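Local coordinates for protein beta-L-arabinobiosidase (Bacteroides thetaiotaomicron, PDB 5MQR) that probably hydrolyses glycosidic linkages during the breakdown of complex plant pectin by a gut bacterium, as a multidomain glycosidase, at residues N75-Y89 against W388-I400. Sequence-based numbering, arbitrary orientation.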
ATOM      1  N   ASN A  75      24.042  29.808   6.694  1.00 23.69           N
ATOM      2  CA  ASN A  75      23.470  28.928   7.698  1.00 23.46           C
ATOM      3  C   ASN A  75      23.453  27.524   7.087  1.00 23.76           C
ATOM      4  O   ASN A  75      22.884  27.344   6.005  1.00 23.45           O
ATOM      5  CB  ASN A  75      22.045  29.371   8.060  1.00 23.16           C
ATOM      6  CG  ASN A  75      21.966  30.821   8.563  1.00 23.58           C
ATOM      7  OD1 ASN A  75      22.318  31.111   9.715  1.00 23.78           O
ATOM      8  ND2 ASN A  75      21.490  31.736   7.695  1.00 23.00           N
ATOM      9  N   HIS A  76      24.052  26.529   7.764  1.00 24.20           N
ATOM     10  CA  HIS A  76      24.291  25.214   7.148  1.00 24.27           C
ATOM     11  C   HIS A  76      24.501  24.116   8.189  1.00 24.55           C
ATOM     12  O   HIS A  76      24.582  24.392   9.389  1.00 24.57           O
ATOM     13  CB  HIS A  76      25.515  25.330   6.238  1.00 24.20           C
ATOM     14  CG  HIS A  76      25.671  24.241   5.228  1.00 24.31           C
ATOM     15  ND1 HIS A  76      24.614  23.648   4.566  1.00 24.13           N
ATOM     16  CD2 HIS A  76      26.792  23.681   4.713  1.00 24.75           C
ATOM     17  CE1 HIS A  76      25.073  22.764   3.708  1.00 23.93           C
ATOM     18  NE2 HIS A  76      26.393  22.766   3.774  1.00 24.41           N
ATOM     19  N   GLN A  77      24.537  22.869   7.713  1.00 24.98           N
ATOM     20  CA  GLN A  77      24.988  21.711   8.488  1.00 25.35           C
ATOM     21  C   GLN A  77      24.145  21.453   9.730  1.00 24.57           C
ATOM     22  O   GLN A  77      24.644  21.562  10.868  1.00 24.09           O
ATOM     23  CB  GLN A  77      26.454  21.876   8.851  1.00 27.13           C
ATOM     24  CG  GLN A  77      27.082  20.600   9.386  1.00 28.14           C
ATOM     25  CD  GLN A  77      28.288  20.184   8.596  1.00 29.46           C
ATOM     26  OE1 GLN A  77      28.361  19.036   8.128  1.00 31.14           O
ATOM     27  NE2 GLN A  77      29.227  21.119   8.391  1.00 29.98           N
ATOM     28  N   PRO A  78      22.853  21.140   9.517  1.00 23.72           N
ATOM     29  CA  PRO A  78      22.012  20.867  10.662  1.00 23.92           C
ATOM     30  C   PRO A  78      22.265  19.500  11.288  1.00 23.52           C
ATOM     31  O   PRO A  78      22.702  18.573  10.599  1.00 23.19           O
ATOM     32  CB  PRO A  78      20.587  20.973  10.096  1.00 23.79           C
ATOM     33  CG  PRO A  78      20.733  20.608   8.665  1.00 23.39           C
ATOM     34  CD  PRO A  78      22.093  21.102   8.253  1.00 23.53           C
HETATM   35  N   MSE A  79      21.993  19.417  12.584  1.00 23.90           N
HETATM   36  CA  MSE A  79      21.965  18.170  13.357  1.00 24.35           C
HETATM   37  C   MSE A  79      20.627  18.094  14.027  1.00 24.40           C
HETATM   38  O   MSE A  79      19.979  19.119  14.270  1.00 24.08           O
HETATM   39  CB  MSE A  79      23.050  18.123  14.427  1.00 25.25           C
HETATM   40  CG  MSE A  79      24.443  18.401  13.864  1.00 26.25           C
HETATM   41 SE   MSE A  79      25.080  16.822  12.871  1.00 28.13          SE
HETATM   42  CE  MSE A  79      25.946  17.762  11.352  1.00 26.72           C
ATOM     43  N   LEU A  80      20.189  16.876  14.329  1.00 24.65           N
ATOM     44  CA  LEU A  80      18.861  16.648  14.900  1.00 24.71           C
ATOM     45  C   LEU A  80      18.847  15.568  15.979  1.00 25.08           C
ATOM     46  O   LEU A  80      19.470  14.512  15.828  1.00 24.99           O
ATOM     47  CB  LEU A  80      17.885  16.291  13.781  1.00 24.36           C
ATOM     48  CG  LEU A  80      16.383  16.269  14.077  1.00 23.99           C
ATOM     49  CD1 LEU A  80      15.820  17.654  14.357  1.00 24.03           C
ATOM     50  CD2 LEU A  80      15.691  15.644  12.869  1.00 23.69           C
ATOM     51  N   ALA A  81      18.144  15.856  17.080  1.00 25.24           N
ATOM     52  CA  ALA A  81      17.847  14.864  18.113  1.00 25.33           C
ATOM     53  C   ALA A  81      16.407  15.055  18.623  1.00 25.66           C
ATOM     54  O   ALA A  81      15.768  16.061  18.311  1.00 25.07           O
ATOM     55  CB  ALA A  81      18.847  14.946  19.240  1.00 25.49           C
ATOM     56  N   TYR A  82      15.899  14.057  19.344  1.00 25.96           N
ATOM     57  CA  TYR A  82      14.594  14.122  19.998  1.00 26.83           C
ATOM     58  C   TYR A  82      14.732  13.668  21.441  1.00 27.15           C
ATOM     59  O   TYR A  82      15.160  12.553  21.705  1.00 27.55           O
ATOM     60  CB  TYR A  82      13.589  13.243  19.250  1.00 26.75           C
ATOM     61  CG  TYR A  82      12.159  13.341  19.730  1.00 27.21           C
ATOM     62  CD1 TYR A  82      11.304  14.310  19.229  1.00 27.45           C
ATOM     63  CD2 TYR A  82      11.649  12.437  20.680  1.00 28.42           C
ATOM     64  CE1 TYR A  82       9.979  14.395  19.659  1.00 28.29           C
ATOM     65  CE2 TYR A  82      10.330  12.514  21.134  1.00 28.63           C
ATOM     66  CZ  TYR A  82       9.497  13.499  20.630  1.00 28.75           C
ATOM     67  OH  TYR A  82       8.192  13.582  21.055  1.00 29.52           O
ATOM     68  N   TRP A  83      14.361  14.523  22.376  1.00 27.65           N
ATOM     69  CA  TRP A  83      14.653  14.282  23.772  1.00 28.60           C
ATOM     70  C   TRP A  83      13.609  14.938  24.634  1.00 30.17           C
ATOM     71  O   TRP A  83      13.287  16.095  24.422  1.00 30.08           O
ATOM     72  CB  TRP A  83      16.006  14.910  24.082  1.00 28.24           C
ATOM     73  CG  TRP A  83      16.508  14.679  25.440  1.00 28.38           C
ATOM     74  CD1 TRP A  83      16.969  13.506  25.946  1.00 28.61           C
ATOM     75  CD2 TRP A  83      16.629  15.649  26.488  1.00 28.59           C
ATOM     76  NE1 TRP A  83      17.373  13.682  27.250  1.00 29.11           N
ATOM     77  CE2 TRP A  83      17.183  14.992  27.602  1.00 29.25           C
ATOM     78  CE3 TRP A  83      16.332  17.009  26.586  1.00 28.75           C
ATOM     79  CZ2 TRP A  83      17.435  15.650  28.817  1.00 30.10           C
ATOM     80  CZ3 TRP A  83      16.593  17.675  27.785  1.00 29.39           C
ATOM     81  CH2 TRP A  83      17.137  16.993  28.889  1.00 30.29           C
ATOM     82  N   ASN A  84      13.123  14.222  25.632  1.00 32.29           N
ATOM     83  CA  ASN A  84      12.086  14.722  26.531  1.00 34.64           C
ATOM     84  C   ASN A  84      10.873  15.330  25.843  1.00 32.62           C
ATOM     85  O   ASN A  84      10.436  16.436  26.195  1.00 31.43           O
ATOM     86  CB  ASN A  84      12.687  15.710  27.531  1.00 38.52           C
ATOM     87  CG  ASN A  84      12.830  15.092  28.874  1.00 43.37           C
ATOM     88  OD1 ASN A  84      11.980  15.290  29.753  1.00 48.40           O
ATOM     89  ND2 ASN A  84      13.844  14.238  29.018  1.00 46.02           N
ATOM     90  N   GLY A  85      10.371  14.612  24.839  1.00 31.28           N
ATOM     91  CA  GLY A  85       9.231  15.046  24.059  1.00 30.80           C
ATOM     92  C   GLY A  85       9.490  16.209  23.116  1.00 30.72           C
ATOM     93  O   GLY A  85       8.540  16.785  22.615  1.00 32.02           O
ATOM     94  N   GLN A  86      10.745  16.559  22.838  1.00 30.40           N
ATOM     95  CA  GLN A  86      11.046  17.723  21.982  1.00 30.17           C
ATOM     96  C   GLN A  86      12.140  17.445  20.971  1.00 28.65           C
ATOM     97  O   GLN A  86      13.101  16.751  21.295  1.00 28.35           O
ATOM     98  CB  GLN A  86      11.476  18.942  22.821  1.00 31.45           C
ATOM     99  CG  GLN A  86      10.324  19.548  23.601  1.00 32.86           C
ATOM    100  CD  GLN A  86      10.707  20.701  24.510  1.00 34.13           C
ATOM    101  OE1 GLN A  86      10.151  20.828  25.588  1.00 36.52           O
ATOM    102  NE2 GLN A  86      11.639  21.547  24.082  1.00 34.41           N
ATOM    103  N   PHE A  87      12.008  18.047  19.781  1.00 27.02           N
ATOM    104  CA  PHE A  87      13.075  18.079  18.800  1.00 25.93           C
ATOM    105  C   PHE A  87      14.117  19.098  19.225  1.00 26.03           C
ATOM    106  O   PHE A  87      13.769  20.156  19.737  1.00 26.36           O
ATOM    107  CB  PHE A  87      12.573  18.485  17.430  1.00 25.47           C
ATOM    108  CG  PHE A  87      11.627  17.507  16.802  1.00 25.27           C
ATOM    109  CD1 PHE A  87      10.249  17.634  16.980  1.00 25.31           C
ATOM    110  CD2 PHE A  87      12.109  16.490  15.993  1.00 25.03           C
ATOM    111  CE1 PHE A  87       9.373  16.753  16.371  1.00 24.95           C
ATOM    112  CE2 PHE A  87      11.251  15.606  15.381  1.00 24.61           C
ATOM    113  CZ  PHE A  87       9.886  15.729  15.569  1.00 24.98           C
ATOM    114  N   TYR A  88      15.388  18.766  19.002  1.00 25.26           N
ATOM    115  CA  TYR A  88      16.498  19.684  19.128  1.00 24.91           C
ATOM    116  C   TYR A  88      17.213  19.722  17.781  1.00 24.57           C
ATOM    117  O   TYR A  88      17.598  18.670  17.225  1.00 23.49           O
ATOM    118  CB  TYR A  88      17.426  19.237  20.252  1.00 25.53           C
ATOM    119  CG  TYR A  88      16.782  19.418  21.603  1.00 25.84           C
ATOM    120  CD1 TYR A  88      15.941  18.459  22.116  1.00 25.78           C
ATOM    121  CD2 TYR A  88      16.974  20.575  22.338  1.00 26.48           C
ATOM    122  CE1 TYR A  88      15.314  18.642  23.336  1.00 26.45           C
ATOM    123  CE2 TYR A  88      16.353  20.767  23.567  1.00 26.94           C
ATOM    124  CZ  TYR A  88      15.516  19.793  24.059  1.00 26.85           C
ATOM    125  OH  TYR A  88      14.886  19.939  25.278  1.00 27.82           O
ATOM    126  N   TYR A  89      17.388  20.951  17.278  1.00 24.38           N
ATOM    127  CA  TYR A  89      17.852  21.252  15.928  1.00 23.54           C
ATOM    128  C   TYR A  89      19.042  22.190  16.103  1.00 24.30           C
ATOM    129  O   TYR A  89      18.901  23.298  16.637  1.00 24.23           O
ATOM    130  CB  TYR A  89      16.720  21.918  15.156  1.00 23.03           C
ATOM    131  CG  TYR A  89      16.936  22.115  13.670  1.00 22.59           C
ATOM    132  CD1 TYR A  89      17.842  23.048  13.196  1.00 22.82           C
ATOM    133  CD2 TYR A  89      16.189  21.398  12.733  1.00 22.05           C
ATOM    134  CE1 TYR A  89      18.031  23.244  11.848  1.00 22.40           C
ATOM    135  CE2 TYR A  89      16.353  21.602  11.372  1.00 21.51           C
ATOM    136  CZ  TYR A  89      17.282  22.521  10.935  1.00 21.92           C
ATOM    137  OH  TYR A  89      17.498  22.726   9.594  1.00 21.34           O
ATOM    138  N   TRP A 388      11.857  12.349  10.332  1.00 22.86           N
ATOM    139  CA  TRP A 388      12.151  13.766  10.314  1.00 22.75           C
ATOM    140  C   TRP A 388      13.601  13.952   9.948  1.00 22.58           C
ATOM    141  O   TRP A 388      14.500  13.338  10.564  1.00 23.04           O
ATOM    142  CB  TRP A 388      11.886  14.375  11.671  1.00 23.22           C
ATOM    143  CG  TRP A 388      10.471  14.422  12.076  1.00 22.98           C
ATOM    144  CD1 TRP A 388       9.760  13.426  12.635  1.00 23.36           C
ATOM    145  CD2 TRP A 388       9.604  15.553  12.022  1.00 23.24           C
ATOM    146  NE1 TRP A 388       8.480  13.847  12.911  1.00 23.46           N
ATOM    147  CE2 TRP A 388       8.366  15.157  12.551  1.00 23.43           C
ATOM    148  CE3 TRP A 388       9.753  16.861  11.582  1.00 22.94           C
ATOM    149  CZ2 TRP A 388       7.285  16.026  12.649  1.00 23.69           C
ATOM    150  CZ3 TRP A 388       8.685  17.716  11.683  1.00 23.21           C
ATOM    151  CH2 TRP A 388       7.469  17.300  12.207  1.00 23.55           C
ATOM    152  N   VAL A 389      13.822  14.787   8.940  1.00 21.91           N
ATOM    153  CA  VAL A 389      15.145  15.033   8.402  1.00 22.15           C
ATOM    154  C   VAL A 389      15.366  16.529   8.308  1.00 21.75           C
ATOM    155  O   VAL A 389      14.536  17.250   7.741  1.00 20.99           O
ATOM    156  CB  VAL A 389      15.325  14.430   6.982  1.00 22.59           C
ATOM    157  CG1 VAL A 389      16.749  14.644   6.498  1.00 23.04           C
ATOM    158  CG2 VAL A 389      15.046  12.925   6.999  1.00 23.15           C
ATOM    159  N   SER A 390      16.498  16.966   8.852  1.00 21.67           N
ATOM    160  CA  SER A 390      16.964  18.333   8.747  1.00 21.51           C
ATOM    161  C   SER A 390      17.846  18.506   7.505  1.00 21.62           C
ATOM    162  O   SER A 390      18.474  17.559   7.038  1.00 22.12           O
ATOM    163  CB  SER A 390      17.722  18.730  10.023  1.00 21.96           C
ATOM    164  OG  SER A 390      18.999  18.097  10.122  1.00 21.79           O
ATOM    165  N   TYR A 391      17.866  19.725   6.972  1.00 21.38           N
ATOM    166  CA  TYR A 391      18.674  20.109   5.799  1.00 20.91           C
ATOM    167  C   TYR A 391      18.665  21.648   5.645  1.00 20.95           C
ATOM    168  O   TYR A 391      17.829  22.323   6.237  1.00 20.15           O
ATOM    169  CB  TYR A 391      18.157  19.453   4.517  1.00 20.26           C
ATOM    170  CG  TYR A 391      16.699  19.689   4.195  1.00 20.00           C
ATOM    171  CD1 TYR A 391      15.704  18.931   4.796  1.00 19.58           C
ATOM    172  CD2 TYR A 391      16.306  20.639   3.238  1.00 19.98           C
ATOM    173  CE1 TYR A 391      14.363  19.121   4.493  1.00 19.38           C
ATOM    174  CE2 TYR A 391      14.944  20.839   2.938  1.00 19.84           C
ATOM    175  CZ  TYR A 391      13.979  20.073   3.582  1.00 19.71           C
ATOM    176  OH  TYR A 391      12.623  20.224   3.305  1.00 19.86           O
ATOM    177  N   SER A 392      19.608  22.183   4.888  1.00 21.04           N
ATOM    178  CA  SER A 392      19.596  23.603   4.586  1.00 21.93           C
ATOM    179  C   SER A 392      19.174  23.738   3.145  1.00 21.70           C
ATOM    180  O   SER A 392      19.185  22.766   2.388  1.00 21.33           O
ATOM    181  CB  SER A 392      20.975  24.239   4.830  1.00 22.84           C
ATOM    182  OG  SER A 392      21.891  24.014   3.765  1.00 23.36           O
ATOM    183  N   VAL A 393      18.760  24.933   2.774  1.00 21.68           N
ATOM    184  CA  VAL A 393      18.538  25.238   1.367  1.00 21.54           C
ATOM    185  C   VAL A 393      19.470  26.377   1.029  1.00 21.88           C
ATOM    186  O   VAL A 393      19.431  27.424   1.687  1.00 22.41           O
ATOM    187  CB  VAL A 393      17.075  25.596   1.066  1.00 21.25           C
ATOM    188  CG1 VAL A 393      16.932  26.175  -0.339  1.00 21.06           C
ATOM    189  CG2 VAL A 393      16.192  24.360   1.254  1.00 21.07           C
ATOM    190  N   ASN A 394      20.298  26.163   0.004  1.00 21.69           N
ATOM    191  CA  ASN A 394      21.313  27.134  -0.452  1.00 22.01           C
ATOM    192  C   ASN A 394      22.377  27.483   0.579  1.00 22.36           C
ATOM    193  O   ASN A 394      23.052  28.491   0.423  1.00 22.87           O
ATOM    194  CB  ASN A 394      20.645  28.449  -0.923  1.00 22.06           C
ATOM    195  CG  ASN A 394      19.647  28.240  -2.027  1.00 21.55           C
ATOM    196  OD1 ASN A 394      19.853  27.436  -2.919  1.00 21.31           O
ATOM    197  ND2 ASN A 394      18.569  28.984  -1.985  1.00 21.86           N
ATOM    198  N   LYS A 395      22.541  26.686   1.635  1.00 22.75           N
ATOM    199  CA  LYS A 395      23.344  27.113   2.809  1.00 23.13           C
ATOM    200  C   LYS A 395      22.909  28.491   3.319  1.00 22.83           C
ATOM    201  O   LYS A 395      23.735  29.310   3.738  1.00 22.71           O
ATOM    202  CB  LYS A 395      24.831  27.134   2.509  1.00 23.97           C
ATOM    203  CG  LYS A 395      25.317  25.951   1.691  1.00 24.75           C
ATOM    204  CD  LYS A 395      26.834  25.786   1.839  1.00 25.21           C
ATOM    205  CE  LYS A 395      27.320  24.641   0.971  1.00 25.63           C
ATOM    206  NZ  LYS A 395      28.809  24.578   0.827  1.00 26.41           N
ATOM    207  N   GLU A 396      21.599  28.713   3.321  1.00 22.58           N
ATOM    208  CA  GLU A 396      21.027  30.036   3.639  1.00 22.98           C
ATOM    209  C   GLU A 396      19.839  29.945   4.586  1.00 22.74           C
ATOM    210  O   GLU A 396      19.774  30.655   5.591  1.00 22.77           O
ATOM    211  CB  GLU A 396      20.612  30.728   2.342  1.00 22.94           C
ATOM    212  CG  GLU A 396      20.074  32.144   2.519  1.00 23.38           C
ATOM    213  CD  GLU A 396      20.005  32.921   1.208  1.00 23.26           C
ATOM    214  OE1 GLU A 396      21.073  33.363   0.736  1.00 23.40           O
ATOM    215  OE2 GLU A 396      18.891  33.093   0.654  1.00 22.67           O
ATOM    216  N   ASP A 397      18.874  29.110   4.219  1.00 22.62           N
ATOM    217  CA  ASP A 397      17.663  28.913   5.003  1.00 22.79           C
ATOM    218  C   ASP A 397      17.689  27.501   5.615  1.00 22.50           C
ATOM    219  O   ASP A 397      18.104  26.562   4.956  1.00 22.17           O
ATOM    220  CB  ASP A 397      16.429  29.081   4.104  1.00 22.54           C
ATOM    221  CG  ASP A 397      16.328  30.462   3.503  1.00 23.29           C
ATOM    222  OD1 ASP A 397      16.700  31.412   4.214  1.00 24.18           O
ATOM    223  OD2 ASP A 397      15.867  30.616   2.332  1.00 23.15           O
HETATM  224  N   MSE A 398      17.225  27.373   6.863  1.00 22.77           N
HETATM  225  CA  MSE A 398      17.180  26.085   7.569  1.00 22.52           C
HETATM  226  C   MSE A 398      15.780  25.532   7.476  1.00 22.33           C
HETATM  227  O   MSE A 398      14.778  26.255   7.674  1.00 21.90           O
HETATM  228  CB  MSE A 398      17.651  26.195   9.018  1.00 23.08           C
HETATM  229  CG  MSE A 398      18.998  26.875   9.217  1.00 23.62           C
HETATM  230 SE   MSE A 398      20.356  26.138   8.029  1.00 24.36          SE
HETATM  231  CE  MSE A 398      20.373  24.315   8.754  1.00 23.95           C
ATOM    232  N   TRP A 399      15.707  24.246   7.136  1.00 21.59           N
ATOM    233  CA  TRP A 399      14.450  23.537   6.927  1.00 21.57           C
ATOM    234  C   TRP A 399      14.413  22.207   7.700  1.00 21.64           C
ATOM    235  O   TRP A 399      15.458  21.656   8.103  1.00 21.17           O
ATOM    236  CB  TRP A 399      14.279  23.202   5.441  1.00 21.14           C
ATOM    237  CG  TRP A 399      13.954  24.328   4.571  1.00 20.85           C
ATOM    238  CD1 TRP A 399      14.807  25.278   4.107  1.00 21.36           C
ATOM    239  CD2 TRP A 399      12.685  24.608   3.989  1.00 20.75           C
ATOM    240  NE1 TRP A 399      14.150  26.134   3.267  1.00 21.30           N
ATOM    241  CE2 TRP A 399      12.840  25.762   3.188  1.00 20.83           C
ATOM    242  CE3 TRP A 399      11.430  23.999   4.066  1.00 20.53           C
ATOM    243  CZ2 TRP A 399      11.792  26.333   2.490  1.00 21.13           C
ATOM    244  CZ3 TRP A 399      10.368  24.575   3.369  1.00 21.02           C
ATOM    245  CH2 TRP A 399      10.559  25.734   2.586  1.00 21.14           C
ATOM    246  N   ILE A 400      13.201  21.695   7.866  1.00 21.88           N
ATOM    247  CA  ILE A 400      12.981  20.309   8.285  1.00 22.54           C
ATOM    248  C   ILE A 400      11.876  19.696   7.395  1.00 22.29           C
ATOM    249  O   ILE A 400      11.037  20.406   6.881  1.00 21.73           O
ATOM    250  CB  ILE A 400      12.669  20.218   9.813  1.00 23.14           C
ATOM    251  CG1 ILE A 400      13.068  18.849  10.385  1.00 23.32           C
ATOM    252  CG2 ILE A 400      11.191  20.536  10.132  1.00 23.54           C
ATOM    253  CD1 ILE A 400      13.073  18.775  11.917  1.00 23.86           C
TER
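Polar contacts concentrate where Asn75 and His76 meet Ser392, Lys395 and Glu396, at the end of strand 388-393 and in the turn after it. Asn75 N donates to Lys395 O at 3.0 Å. Asn75 ND2 reaches Glu396 O at 2.9 Å, so backbone and amide of one residue grip consecutive carbonyls. The His76 ring is held at its edge, where ND1 shares a hydrogen bond with Ser392 OG (2.9 Å), and covered on one face by Lys395 CD, 3.7 Å from the centroid, a CH-pi contact. Farther along, Tyr89 OH donates to Trp399 O (2.7 Å), which also accepts from Tyr391 N on the opposite face of its plane; with CG anti to the backbone N (chi1 -171°), the phenol extends to that carbonyl.

Apolar contacts fill the remainder. Pro78 CB and the Tyr89 ring edge converge on Met398 CE, the selenomethionine chain being bent at chi2 and chi3. Leu80 CD1 meets Ile400 CD1 at 3.8 Å. Phe87 CZ sits over the Trp388 face, 3.4 Å from Trp388 CE2, a tilted edge-to-face pair (planes at 55°).

Strands 75-83 and 388-393 run nearly antiparallel (176°), axes 6.1 Å apart at closest. They belong to hairpins of different sheets: 74-83/86-94, in the N-terminal propeller region, and 387-393/397-403, with a classic beta bulge (Glu396 and Asp397 facing Val393), whose second strand borders 52-57, where Leu56 touches Tyr89 and Ile400.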